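Cysteine desulfurase (Fervidobacterium islandicum, PDB 6A6E) probably removes the sulfur from L-cysteine with the help of pyridoxal-5'-phosphate, giving alanine and a protein-bound persulfide, as SufS-type cysteine desulfurases do. Local coordinates at residues A[126-131]-A[151-156]; A[160-165]-A[191-196]; A[166-171]-A[199-204]. All coordinates share one frame; numbering follows the deposited sequence.

Interaction 1. Residues A[126-131]-A[151-156]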
ATOM      1  N   VAL A 126      22.825   5.052  15.114  1.00 24.21           N
ATOM      2  CA  VAL A 126      22.207   5.556  13.935  1.00 23.78           C
ATOM      3  C   VAL A 126      22.275   7.050  14.056  1.00 22.13           C
ATOM      4  O   VAL A 126      21.760   7.590  15.017  1.00 23.22           O
ATOM      5  CB  VAL A 126      20.675   5.209  13.827  1.00 24.85           C
ATOM      6  CG1 VAL A 126      20.139   5.750  12.514  1.00 24.46           C
ATOM      7  CG2 VAL A 126      20.484   3.724  13.856  1.00 28.57           C
ATOM      8  N   LEU A 127      22.803   7.699  13.038  1.00 19.98           N
ATOM      9  CA  LEU A 127      22.857   9.146  12.964  1.00 19.96           C
ATOM     10  C   LEU A 127      21.801   9.672  11.981  1.00 19.73           C
ATOM     11  O   LEU A 127      21.836   9.361  10.785  1.00 19.46           O
ATOM     12  CB  LEU A 127      24.214   9.585  12.438  1.00 20.92           C
ATOM     13  CG  LEU A 127      24.459  11.083  12.232  1.00 21.74           C
ATOM     14  CD1 LEU A 127      24.320  11.796  13.570  1.00 22.98           C
ATOM     15  CD2 LEU A 127      25.860  11.299  11.646  1.00 22.21           C
ATOM     16  N   ILE A 128      20.925  10.541  12.476  1.00 19.92           N
ATOM     17  CA  ILE A 128      19.964  11.264  11.622  1.00 22.21           C
ATOM     18  C   ILE A 128      20.137  12.767  11.779  1.00 24.78           C
ATOM     19  O   ILE A 128      21.063  13.180  12.417  1.00 25.36           O
ATOM     20  CB  ILE A 128      18.526  10.818  11.923  1.00 22.32           C
ATOM     21  CG1 ILE A 128      18.119  11.112  13.343  1.00 24.88           C
ATOM     22  CG2 ILE A 128      18.385   9.319  11.677  1.00 19.68           C
ATOM     23  CD1 ILE A 128      16.708  10.609  13.667  1.00 26.45           C
ATOM     24  N   SER A 129      19.315  13.590  11.148  1.00 26.57           N
ATOM     25  CA  SER A 129      19.429  15.010  11.342  1.00 24.97           C
ATOM     26  C   SER A 129      18.260  15.554  12.178  1.00 24.17           C
ATOM     27  O   SER A 129      17.212  14.923  12.279  1.00 20.19           O
ATOM     28  CB  SER A 129      19.506  15.717  10.001  1.00 24.95           C
ATOM     29  OG  SER A 129      18.249  16.210   9.638  1.00 28.44           O
ATOM     30  N   GLN A 130      18.451  16.748  12.763  1.00 21.53           N
ATOM     31  CA  GLN A 130      17.425  17.399  13.534  1.00 21.44           C
ATOM     32  C   GLN A 130      16.219  17.847  12.695  1.00 21.41           C
ATOM     33  O   GLN A 130      15.163  18.144  13.254  1.00 23.56           O
ATOM     34  CB  GLN A 130      17.985  18.625  14.299  1.00 21.40           C
ATOM     35  CG  GLN A 130      18.678  18.237  15.570  1.00 23.12           C
ATOM     36  CD  GLN A 130      19.123  19.407  16.483  1.00 24.98           C
ATOM     37  OE1 GLN A 130      19.355  20.528  16.053  1.00 20.47           O
ATOM     38  NE2 GLN A 130      19.235  19.095  17.777  1.00 21.38           N
ATOM     39  N   VAL A 131      16.365  17.971  11.392  1.00 18.78           N
ATOM     40  CA  VAL A 131      15.251  18.436  10.605  1.00 20.66           C
ATOM     41  C   VAL A 131      14.431  17.289   9.976  1.00 21.32           C
ATOM     42  O   VAL A 131      13.561  17.541   9.119  1.00 27.14           O
ATOM     43  CB  VAL A 131      15.743  19.413   9.509  1.00 22.08           C
ATOM     44  CG1 VAL A 131      16.738  20.405  10.101  1.00 24.02           C
ATOM     45  CG2 VAL A 131      16.404  18.699   8.364  1.00 22.47           C
ATOM     46  N   VAL A 151      20.480   6.590  18.969  1.00 24.23           N
ATOM     47  CA  VAL A 151      20.231   7.555  17.915  1.00 24.99           C
ATOM     48  C   VAL A 151      20.968   8.859  18.249  1.00 24.77           C
ATOM     49  O   VAL A 151      20.862   9.366  19.380  1.00 25.20           O
ATOM     50  CB  VAL A 151      18.727   7.826  17.841  1.00 23.47           C
ATOM     51  CG1 VAL A 151      18.436   8.851  16.782  1.00 22.76           C
ATOM     52  CG2 VAL A 151      17.966   6.494  17.556  1.00 24.50           C
ATOM     53  N   ALA A 152      21.639   9.424  17.258  1.00 25.73           N
ATOM     54  CA  ALA A 152      22.379  10.706  17.403  1.00 25.41           C
ATOM     55  C   ALA A 152      21.970  11.601  16.279  1.00 24.53           C
ATOM     56  O   ALA A 152      21.463  11.113  15.252  1.00 24.28           O
ATOM     57  CB  ALA A 152      23.865  10.443  17.330  1.00 25.87           C
ATOM     58  N   TYR A 153      22.126  12.906  16.462  1.00 21.55           N
ATOM     59  CA  TYR A 153      21.652  13.879  15.477  1.00 22.53           C
ATOM     60  C   TYR A 153      22.732  14.804  14.960  1.00 24.90           C
ATOM     61  O   TYR A 153      23.558  15.235  15.726  1.00 26.13           O
ATOM     62  CB  TYR A 153      20.596  14.768  16.112  1.00 22.50           C
ATOM     63  CG  TYR A 153      19.331  14.039  16.444  1.00 22.61           C
ATOM     64  CD1 TYR A 153      19.211  13.307  17.620  1.00 23.63           C
ATOM     65  CD2 TYR A 153      18.244  14.100  15.596  1.00 21.49           C
ATOM     66  CE1 TYR A 153      18.039  12.637  17.943  1.00 23.12           C
ATOM     67  CE2 TYR A 153      17.079  13.448  15.912  1.00 22.29           C
ATOM     68  CZ  TYR A 153      16.967  12.718  17.070  1.00 22.78           C
ATOM     69  OH  TYR A 153      15.757  12.087  17.378  1.00 23.98           O
ATOM     70  N   ILE A 154      22.714  15.124  13.670  1.00 24.23           N
ATOM     71  CA  ILE A 154      23.423  16.273  13.120  1.00 25.62           C
ATOM     72  C   ILE A 154      22.596  17.505  13.452  1.00 27.81           C
ATOM     73  O   ILE A 154      21.386  17.529  13.131  1.00 24.07           O
ATOM     74  CB  ILE A 154      23.536  16.146  11.611  1.00 26.52           C
ATOM     75  CG1 ILE A 154      24.308  14.860  11.240  1.00 27.85           C
ATOM     76  CG2 ILE A 154      24.149  17.387  11.018  1.00 28.42           C
ATOM     77  CD1 ILE A 154      24.157  14.515   9.784  1.00 29.66           C
ATOM     78  N   THR A 155      23.187  18.506  14.109  1.00 22.46           N
ATOM     79  CA  THR A 155      22.369  19.626  14.624  1.00 24.48           C
ATOM     80  C   THR A 155      22.156  20.692  13.573  1.00 22.74           C
ATOM     81  O   THR A 155      22.958  20.860  12.662  1.00 25.67           O
ATOM     82  CB  THR A 155      23.015  20.291  15.847  1.00 29.54           C
ATOM     83  OG1 THR A 155      24.296  20.703  15.468  1.00 32.12           O
ATOM     84  CG2 THR A 155      23.211  19.303  16.941  1.00 29.18           C
ATOM     85  N   ALA A 156      21.010  21.345  13.640  1.00 19.79           N
ATOM     86  CA  ALA A 156      20.664  22.405  12.761  1.00 21.01           C
ATOM     87  C   ALA A 156      20.876  23.724  13.480  1.00 24.90           C
ATOM     88  O   ALA A 156      20.885  23.731  14.717  1.00 25.18           O
ATOM     89  CB  ALA A 156      19.205  22.307  12.382  1.00 19.61           C
TER
HETATM   90  O   HOH W   1      19.775  22.887  17.399  1.00 38.23           O
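V126 O takes the N-H of A152 at 2.9 Å, the first of four backbone hydrogen bonds between two parallel strands. L127 CD1 comes to 3.4 Å from A152 O and lies 3.8 Å from I154 CG1. The L127 and I154 side chains cross at about a right angle, on the sheet face covered by helix 164-173. I128 uses both N and O toward strand 150-154: its N-H goes to A152 O, and its O receives the N-H of I154 at 2.8 Å. The I128 side chain is on the other face, next to helix 138-147. It lies alongside Y153, pointing the same way, with CG1 3.6 Å from CE2 of that ring. CD1 also meets V151 CG1. S129 O sits at the edge of the Y153 ring, 3.6 Å from CD2. S129 OG accepts from V131 N, an ST turn, and also bonds E132. The backbone pairing ends with Q130 N and I154 O. The Q130 side chain then runs extended beyond CG, beside T155. OE1 accepts the N-H of A156 at 3.0 Å in a nearly straight bond (168°), the donor tilted 35° from the amide plane. A water bridges OE1 and A156 O. V131 CG1 closes the contact on A156 CB. This is the parallel pairing of a beta-alpha-beta unit, joined through helix 138-147. The Q130 amide continues the hydrogen bonding past the last backbone pair. The Y153 hydroxyl hydrogen-bonds F271 O of the second subunit and the two rings meet edge-to-face, so this strand also contributes to the dimer interface.

Interaction 2. Residues A[160-165]-A[191-196]; sequences GVITNE and QEMPIE
Q191 and I162 are joined by a pair of hydrogen bonds that use both ends of one side-chain amide. I162 N donates to Q191 OE1 at 3.0 Å, in the amide plane and on a lone pair. Q191 NE2 donates to I162 O at 2.9 Å, with an N-H...O angle of 171°. The two bonds fix the rotation of the buried amide. Q191 reaches I162 with CG anti to its backbone N (chi1 -175°) and the chain extended beyond. Water also bonds here: one molecule donates to OE1 and to G160 O, at 2.9 and 2.7 Å, so OE1 accepts two hydrogen bonds.

The apolar part is small. The bend of M193 at chi2 (-56°) brings SD to 4.0 Å from I162 CB. M193 CE lies 3.7 Å from I162 CG1. The two side chains cross at about a right angle. At the exposed end, N164 OD1 makes a van der Waals contact with P194 CG, at 3.7 Å, as the two side chains slide past each other in opposite directions.

Both segments lead into helices. T163 is the N-cap of helix 164-173, and P194, the centre of an inverse gamma turn, is the N-cap of helix 195-201. I167 of the first helix packs on both I162 and P194.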
ATOM      1  N   GLY A 160      17.137  26.511  11.191  1.00 23.86           N
ATOM      2  CA  GLY A 160      16.886  25.158  10.726  1.00 25.37           C
ATOM      3  C   GLY A 160      17.841  24.632   9.658  1.00 26.53           C
ATOM      4  O   GLY A 160      17.575  23.629   9.064  1.00 24.17           O
ATOM      5  N   VAL A 161      18.967  25.302   9.448  1.00 27.00           N
ATOM      6  CA  VAL A 161      19.907  24.962   8.362  1.00 25.25           C
ATOM      7  C   VAL A 161      20.873  23.934   8.869  1.00 22.94           C
ATOM      8  O   VAL A 161      21.344  24.012  10.023  1.00 22.12           O
ATOM      9  CB  VAL A 161      20.677  26.226   7.825  1.00 24.51           C
ATOM     10  CG1 VAL A 161      21.643  25.872   6.701  1.00 24.83           C
ATOM     11  CG2 VAL A 161      19.700  27.193   7.279  1.00 26.07           C
ATOM     12  N   ILE A 162      21.123  22.913   8.042  1.00 23.21           N
ATOM     13  CA  ILE A 162      22.199  21.947   8.300  1.00 24.69           C
ATOM     14  C   ILE A 162      23.420  22.429   7.469  1.00 25.66           C
ATOM     15  O   ILE A 162      23.415  22.324   6.255  1.00 22.76           O
ATOM     16  CB  ILE A 162      21.825  20.523   7.849  1.00 25.79           C
ATOM     17  CG1 ILE A 162      20.589  20.033   8.573  1.00 25.10           C
ATOM     18  CG2 ILE A 162      23.026  19.568   8.005  1.00 25.39           C
ATOM     19  CD1 ILE A 162      20.830  19.582   9.969  1.00 27.13           C
ATOM     20  N   THR A 163      24.418  23.021   8.124  1.00 25.64           N
ATOM     21  CA  THR A 163      25.578  23.583   7.419  1.00 25.66           C
ATOM     22  C   THR A 163      26.584  22.489   7.164  1.00 25.27           C
ATOM     23  O   THR A 163      26.597  21.477   7.868  1.00 23.58           O
ATOM     24  CB  THR A 163      26.258  24.727   8.249  1.00 25.57           C
ATOM     25  OG1 THR A 163      26.769  24.187   9.469  1.00 23.02           O
ATOM     26  CG2 THR A 163      25.262  25.797   8.538  1.00 25.99           C
ATOM     27  N   ASN A 164      27.401  22.679   6.132  1.00 28.38           N
ATOM     28  CA  ASN A 164      28.554  21.788   5.874  1.00 29.55           C
ATOM     29  C   ASN A 164      29.428  21.633   7.078  1.00 27.05           C
ATOM     30  O   ASN A 164      29.897  20.511   7.380  1.00 26.58           O
ATOM     31  CB  ASN A 164      29.400  22.310   4.702  1.00 31.84           C
ATOM     32  CG  ASN A 164      28.761  22.069   3.378  1.00 32.01           C
ATOM     33  OD1 ASN A 164      27.627  21.569   3.305  1.00 29.12           O
ATOM     34  ND2 ASN A 164      29.500  22.367   2.294  1.00 29.48           N
ATOM     35  N   GLU A 165      29.630  22.732   7.803  1.00 27.50           N
ATOM     36  CA  GLU A 165      30.414  22.677   9.048  1.00 29.58           C
ATOM     37  C   GLU A 165      29.792  21.801  10.100  1.00 29.40           C
ATOM     38  O   GLU A 165      30.524  21.009  10.751  1.00 27.98           O
ATOM     39  CB  GLU A 165      30.666  24.079   9.626  1.00 35.08           C
ATOM     40  CG  GLU A 165      31.536  24.141  10.873  1.00 41.42           C
ATOM     41  CD  GLU A 165      32.924  23.460  10.733  1.00 61.27           C
ATOM     42  OE1 GLU A 165      33.539  23.398   9.603  1.00 64.70           O
ATOM     43  OE2 GLU A 165      33.429  22.969  11.781  1.00 76.97           O
ATOM     44  N   GLN A 191      15.611  22.976   2.358  1.00 19.51           N
ATOM     45  CA  GLN A 191      17.044  22.821   2.076  1.00 18.83           C
ATOM     46  C   GLN A 191      17.350  21.485   1.384  1.00 19.60           C
ATOM     47  O   GLN A 191      17.128  20.416   1.980  1.00 18.92           O
ATOM     48  CB  GLN A 191      17.885  22.891   3.367  1.00 19.46           C
ATOM     49  CG  GLN A 191      19.383  22.865   3.057  1.00 19.29           C
ATOM     50  CD  GLN A 191      20.289  22.829   4.255  1.00 21.23           C
ATOM     51  OE1 GLN A 191      19.829  22.762   5.388  1.00 23.11           O
ATOM     52  NE2 GLN A 191      21.621  22.809   3.998  1.00 20.13           N
ATOM     53  N   GLU A 192      17.858  21.536   0.154  1.00 20.34           N
ATOM     54  CA  GLU A 192      18.473  20.364  -0.470  1.00 22.44           C
ATOM     55  C   GLU A 192      19.816  20.043   0.205  1.00 23.58           C
ATOM     56  O   GLU A 192      20.660  20.895   0.296  1.00 22.71           O
ATOM     57  CB  GLU A 192      18.676  20.564  -1.963  1.00 24.45           C
ATOM     58  CG  GLU A 192      17.343  20.767  -2.707  1.00 26.31           C
ATOM     59  CD  GLU A 192      17.487  21.009  -4.209  1.00 30.74           C
ATOM     60  OE1 GLU A 192      18.622  21.242  -4.670  1.00 30.75           O
ATOM     61  OE2 GLU A 192      16.453  20.978  -4.946  1.00 32.21           O
ATOM     62  N   MET A 193      19.971  18.808   0.690  1.00 21.42           N
ATOM     63  CA  MET A 193      21.118  18.426   1.464  1.00 22.68           C
ATOM     64  C   MET A 193      22.316  18.010   0.579  1.00 22.31           C
ATOM     65  O   MET A 193      22.141  17.474  -0.516  1.00 21.23           O
ATOM     66  CB  MET A 193      20.779  17.283   2.436  1.00 21.33           C
ATOM     67  CG  MET A 193      19.740  17.627   3.501  1.00 24.91           C
ATOM     68  SD  MET A 193      20.174  19.089   4.522  1.00 25.81           S
ATOM     69  CE  MET A 193      18.686  19.373   5.494  1.00 25.33           C
ATOM     70  N   PRO A 194      23.523  18.222   1.097  1.00 23.50           N
ATOM     71  CA  PRO A 194      24.748  17.878   0.415  1.00 23.68           C
ATOM     72  C   PRO A 194      25.000  16.377   0.580  1.00 23.16           C
ATOM     73  O   PRO A 194      25.874  15.933   1.328  1.00 19.87           O
ATOM     74  CB  PRO A 194      25.787  18.770   1.134  1.00 24.59           C
ATOM     75  CG  PRO A 194      25.317  18.756   2.548  1.00 26.61           C
ATOM     76  CD  PRO A 194      23.786  18.859   2.405  1.00 24.48           C
ATOM     77  N   ILE A 195      24.245  15.572  -0.159  1.00 21.84           N
ATOM     78  CA  ILE A 195      24.345  14.113  -0.028  1.00 21.32           C
ATOM     79  C   ILE A 195      25.754  13.516  -0.272  1.00 21.70           C
ATOM     80  O   ILE A 195      26.206  12.647   0.515  1.00 20.98           O
ATOM     81  CB  ILE A 195      23.359  13.417  -0.991  1.00 21.40           C
ATOM     82  CG1 ILE A 195      21.938  13.767  -0.585  1.00 23.17           C
ATOM     83  CG2 ILE A 195      23.566  11.914  -0.937  1.00 21.12           C
ATOM     84  CD1 ILE A 195      20.900  13.329  -1.603  1.00 27.08           C
ATOM     85  N   GLU A 196      26.443  13.971  -1.312  1.00 22.68           N
ATOM     86  CA  GLU A 196      27.832  13.476  -1.578  1.00 26.19           C
ATOM     87  C   GLU A 196      28.831  13.826  -0.475  1.00 24.71           C
ATOM     88  O   GLU A 196      29.642  12.996  -0.064  1.00 26.94           O
ATOM     89  CB  GLU A 196      28.302  13.945  -2.939  1.00 28.63           C
ATOM     90  CG  GLU A 196      27.502  13.234  -4.017  1.00 31.88           C
ATOM     91  CD  GLU A 196      27.994  13.434  -5.441  1.00 34.28           C
ATOM     92  OE1 GLU A 196      29.206  13.432  -5.660  1.00 41.16           O
ATOM     93  OE2 GLU A 196      27.154  13.535  -6.356  1.00 31.44           O
TER
HETATM   94  O   HOH W   2      17.271  22.306   6.683  1.00 18.51           O

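Interaction 3. Residues A[166-171]-A[199-204]; sequences SILKTK and RETFKN
T201 and F202 press against K171 in the tighter part of this contact. T201 CG2 is 3.7 Å from K171 CB. The same methyl lies over one face of the F202 ring, 3.7 Å above its plane and offset toward the rim. T201 CG2 is anti to its backbone N, which turns this methyl toward K171 CB. The T201 and K171 side chains slide past each other in opposite directions. F202 CE1 comes to 3.9 Å from K171 CA, and its CZ also nears T170 CG2. I167 CG2 is farther from the ring, 4.3 Å from CE2. T201 OG1 bonds L197 O within its own helix, so its polar end is satisfied while it lies near I167 and L168.

The contact joins helix 164-173 to the C-terminal end of helix 195-201, both beside the large sheet of the class-V aminotransferase fold. F202 is the first residue to leave helical angles. T170 packs on L127 of strand 125-129. T170 OG1 bonds S166 O, which also accepts T170 N from the opposite face of its plane.

The outer side is a more open, polar rim, where one bond holds the lysine tail. K171 bends at chi2 and chi4, and NZ donates to T201 O at 3.0 Å, in the carbonyl plane and on a lone pair. The loose part is L168, an exposed residue that brings only CD2 near, 4.0 Å from T201 OG1.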
ATOM      1  N   SER A 166      28.466  21.905  10.289  1.00 27.30           N
ATOM      2  CA  SER A 166      27.785  20.994  11.235  1.00 25.36           C
ATOM      3  C   SER A 166      28.038  19.535  10.853  1.00 23.05           C
ATOM      4  O   SER A 166      28.303  18.685  11.697  1.00 20.29           O
ATOM      5  CB  SER A 166      26.274  21.264  11.281  1.00 28.18           C
ATOM      6  OG  SER A 166      25.715  20.402  12.263  1.00 32.67           O
ATOM      7  N   ILE A 167      27.997  19.247   9.565  1.00 21.98           N
ATOM      8  CA  ILE A 167      28.237  17.854   9.103  1.00 23.21           C
ATOM      9  C   ILE A 167      29.628  17.326   9.438  1.00 22.47           C
ATOM     10  O   ILE A 167      29.777  16.285  10.114  1.00 23.11           O
ATOM     11  CB  ILE A 167      27.948  17.710   7.589  1.00 23.86           C
ATOM     12  CG1 ILE A 167      26.420  17.762   7.379  1.00 26.59           C
ATOM     13  CG2 ILE A 167      28.402  16.349   7.083  1.00 24.16           C
ATOM     14  CD1 ILE A 167      26.078  18.191   6.002  1.00 25.45           C
ATOM     15  N   LEU A 168      30.629  18.110   9.049  1.00 24.10           N
ATOM     16  CA  LEU A 168      32.052  17.849   9.454  1.00 28.97           C
ATOM     17  C   LEU A 168      32.293  17.826  10.954  1.00 26.92           C
ATOM     18  O   LEU A 168      33.017  16.955  11.412  1.00 28.68           O
ATOM     19  CB  LEU A 168      33.001  18.858   8.817  1.00 26.28           C
ATOM     20  CG  LEU A 168      32.936  18.795   7.292  1.00 30.21           C
ATOM     21  CD1 LEU A 168      33.587  19.998   6.629  1.00 32.32           C
ATOM     22  CD2 LEU A 168      33.544  17.490   6.801  1.00 30.20           C
ATOM     23  N   LYS A 169      31.688  18.748  11.715  1.00 30.67           N
ATOM     24  CA  LYS A 169      31.778  18.682  13.198  1.00 34.34           C
ATOM     25  C   LYS A 169      31.146  17.442  13.844  1.00 33.22           C
ATOM     26  O   LYS A 169      31.700  16.829  14.789  1.00 28.26           O
ATOM     27  CB  LYS A 169      31.168  19.924  13.831  1.00 42.11           C
ATOM     28  CG  LYS A 169      32.216  20.995  14.124  1.00 56.55           C
ATOM     29  CD  LYS A 169      31.957  21.733  15.441  1.00 69.48           C
ATOM     30  CE  LYS A 169      30.903  22.836  15.309  1.00 76.30           C
ATOM     31  NZ  LYS A 169      30.752  23.606  16.581  1.00 79.93           N
ATOM     32  N   THR A 170      29.984  17.043  13.337  1.00 28.49           N
ATOM     33  CA  THR A 170      29.378  15.801  13.850  1.00 28.93           C
ATOM     34  C   THR A 170      30.300  14.585  13.754  1.00 28.43           C
ATOM     35  O   THR A 170      30.319  13.747  14.640  1.00 30.76           O
ATOM     36  CB  THR A 170      28.085  15.481  13.114  1.00 27.04           C
ATOM     37  OG1 THR A 170      27.210  16.612  13.227  1.00 27.73           O
ATOM     38  CG2 THR A 170      27.443  14.188  13.695  1.00 26.47           C
ATOM     39  N   LYS A 171      31.056  14.493  12.676  1.00 33.66           N
ATOM     40  CA  LYS A 171      31.986  13.370  12.449  1.00 39.43           C
ATOM     41  C   LYS A 171      33.084  13.262  13.488  1.00 39.03           C
ATOM     42  O   LYS A 171      33.555  12.180  13.758  1.00 39.17           O
ATOM     43  CB  LYS A 171      32.621  13.482  11.049  1.00 40.26           C
ATOM     44  CG  LYS A 171      33.920  12.723  10.779  1.00 44.31           C
ATOM     45  CD  LYS A 171      33.790  11.213  10.605  1.00 48.58           C
ATOM     46  CE  LYS A 171      35.059  10.649   9.960  1.00 51.96           C
ATOM     47  NZ  LYS A 171      35.254  11.189   8.571  1.00 50.82           N
ATOM     48  N   ARG A 199      28.078  11.387   2.102  1.00 20.63           N
ATOM     49  CA  ARG A 199      28.536  10.047   1.756  1.00 21.12           C
ATOM     50  C   ARG A 199      30.058   9.896   2.039  1.00 22.39           C
ATOM     51  O   ARG A 199      30.488   8.865   2.588  1.00 24.67           O
ATOM     52  CB  ARG A 199      28.258   9.832   0.282  1.00 22.11           C
ATOM     53  CG  ARG A 199      28.971   8.667  -0.399  1.00 21.79           C
ATOM     54  CD  ARG A 199      28.494   7.298   0.020  1.00 22.23           C
ATOM     55  NE  ARG A 199      28.709   6.916   1.418  1.00 22.70           N
ATOM     56  CZ  ARG A 199      28.191   5.812   1.974  1.00 22.79           C
ATOM     57  NH1 ARG A 199      27.407   4.990   1.272  1.00 23.00           N
ATOM     58  NH2 ARG A 199      28.395   5.538   3.256  1.00 23.27           N
ATOM     59  N   GLU A 200      30.849  10.912   1.681  1.00 23.43           N
ATOM     60  CA  GLU A 200      32.345  10.866   1.969  1.00 24.26           C
ATOM     61  C   GLU A 200      32.707  11.075   3.396  1.00 25.73           C
ATOM     62  O   GLU A 200      33.661  10.438   3.888  1.00 27.21           O
ATOM     63  CB  GLU A 200      33.150  11.828   1.092  1.00 25.13           C
ATOM     64  CG  GLU A 200      32.831  11.764  -0.394  1.00 25.38           C
ATOM     65  CD  GLU A 200      32.937  10.363  -0.989  1.00 30.69           C
ATOM     66  OE1 GLU A 200      33.616   9.503  -0.374  1.00 31.34           O
ATOM     67  OE2 GLU A 200      32.329  10.128  -2.072  1.00 29.54           O
ATOM     68  N   THR A 201      31.955  11.922   4.110  1.00 26.44           N
ATOM     69  CA  THR A 201      32.242  12.116   5.527  1.00 26.01           C
ATOM     70  C   THR A 201      31.979  10.843   6.341  1.00 29.98           C
ATOM     71  O   THR A 201      32.676  10.542   7.287  1.00 25.39           O
ATOM     72  CB  THR A 201      31.370  13.267   6.058  1.00 26.60           C
ATOM     73  OG1 THR A 201      31.590  14.413   5.238  1.00 24.53           O
ATOM     74  CG2 THR A 201      31.631  13.557   7.502  1.00 27.02           C
ATOM     75  N   PHE A 202      30.931  10.096   5.999  1.00 29.49           N
ATOM     76  CA  PHE A 202      30.606   8.886   6.752  1.00 28.33           C
ATOM     77  C   PHE A 202      30.739   7.711   5.799  1.00 30.44           C
ATOM     78  O   PHE A 202      29.748   7.066   5.350  1.00 23.88           O
ATOM     79  CB  PHE A 202      29.214   8.986   7.362  1.00 26.79           C
ATOM     80  CG  PHE A 202      29.074  10.139   8.316  1.00 26.48           C
ATOM     81  CD1 PHE A 202      29.641  10.073   9.562  1.00 25.20           C
ATOM     82  CD2 PHE A 202      28.447  11.291   7.945  1.00 25.18           C
ATOM     83  CE1 PHE A 202      29.531  11.126  10.420  1.00 22.59           C
ATOM     84  CE2 PHE A 202      28.352  12.356   8.795  1.00 24.95           C
ATOM     85  CZ  PHE A 202      28.884  12.261  10.045  1.00 24.43           C
ATOM     86  N   LYS A 203      31.995   7.459   5.475  1.00 28.82           N
ATOM     87  CA  LYS A 203      32.347   6.594   4.373  1.00 30.30           C
ATOM     88  C   LYS A 203      31.990   5.123   4.633  1.00 26.62           C
ATOM     89  O   LYS A 203      31.611   4.421   3.712  1.00 27.58           O
ATOM     90  CB  LYS A 203      33.840   6.760   4.110  1.00 32.94           C
ATOM     91  CG  LYS A 203      34.269   6.114   2.848  1.00 32.94           C
ATOM     92  CD  LYS A 203      34.042   6.952   1.650  1.00 33.35           C
ATOM     93  CE  LYS A 203      34.623   6.160   0.504  1.00 33.10           C
ATOM     94  NZ  LYS A 203      34.216   6.770  -0.777  1.00 32.29           N
ATOM     95  N   ASN A 204      32.067   4.691   5.885  1.00 28.82           N
ATOM     96  CA  ASN A 204      31.725   3.338   6.296  1.00 29.76           C
ATOM     97  C   ASN A 204      30.287   3.106   6.710  1.00 31.11           C
ATOM     98  O   ASN A 204      29.960   1.985   7.083  1.00 31.09           O
ATOM     99  CB  ASN A 204      32.512   2.948   7.523  1.00 34.80           C
ATOM    100  CG  ASN A 204      33.906   2.623   7.197  1.00 39.31           C
ATOM    101  OD1 ASN A 204      34.139   1.722   6.429  1.00 39.98           O
ATOM    102  ND2 ASN A 204      34.849   3.406   7.723  1.00 42.99           N
TER

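In the fold
The three contacts lie in the same part of the large sheet and its covering helices, their centres 11 to 12 Å apart. Strand 150-154 is followed in the chain by helix 164-173, which takes part in interactions 2 and 3. T155 O of interaction 1 probably bonds S166 OG of interaction 3 at 2.8 Å, and L127 CD2 packs 3.6 Å from F202 CZ. V131 CG2 meets M193 CE of interaction 2 at 3.7 Å. Interaction 2 joins mainly the chain just before the two helices; interaction 3 joins helix 164-173 to the end of helix 195-201. They meet where P194 CG touches I167 CD1. The side chains of V131 and M193 lie about 8 and 9 Å from the bound pyridoxal-5'-phosphate.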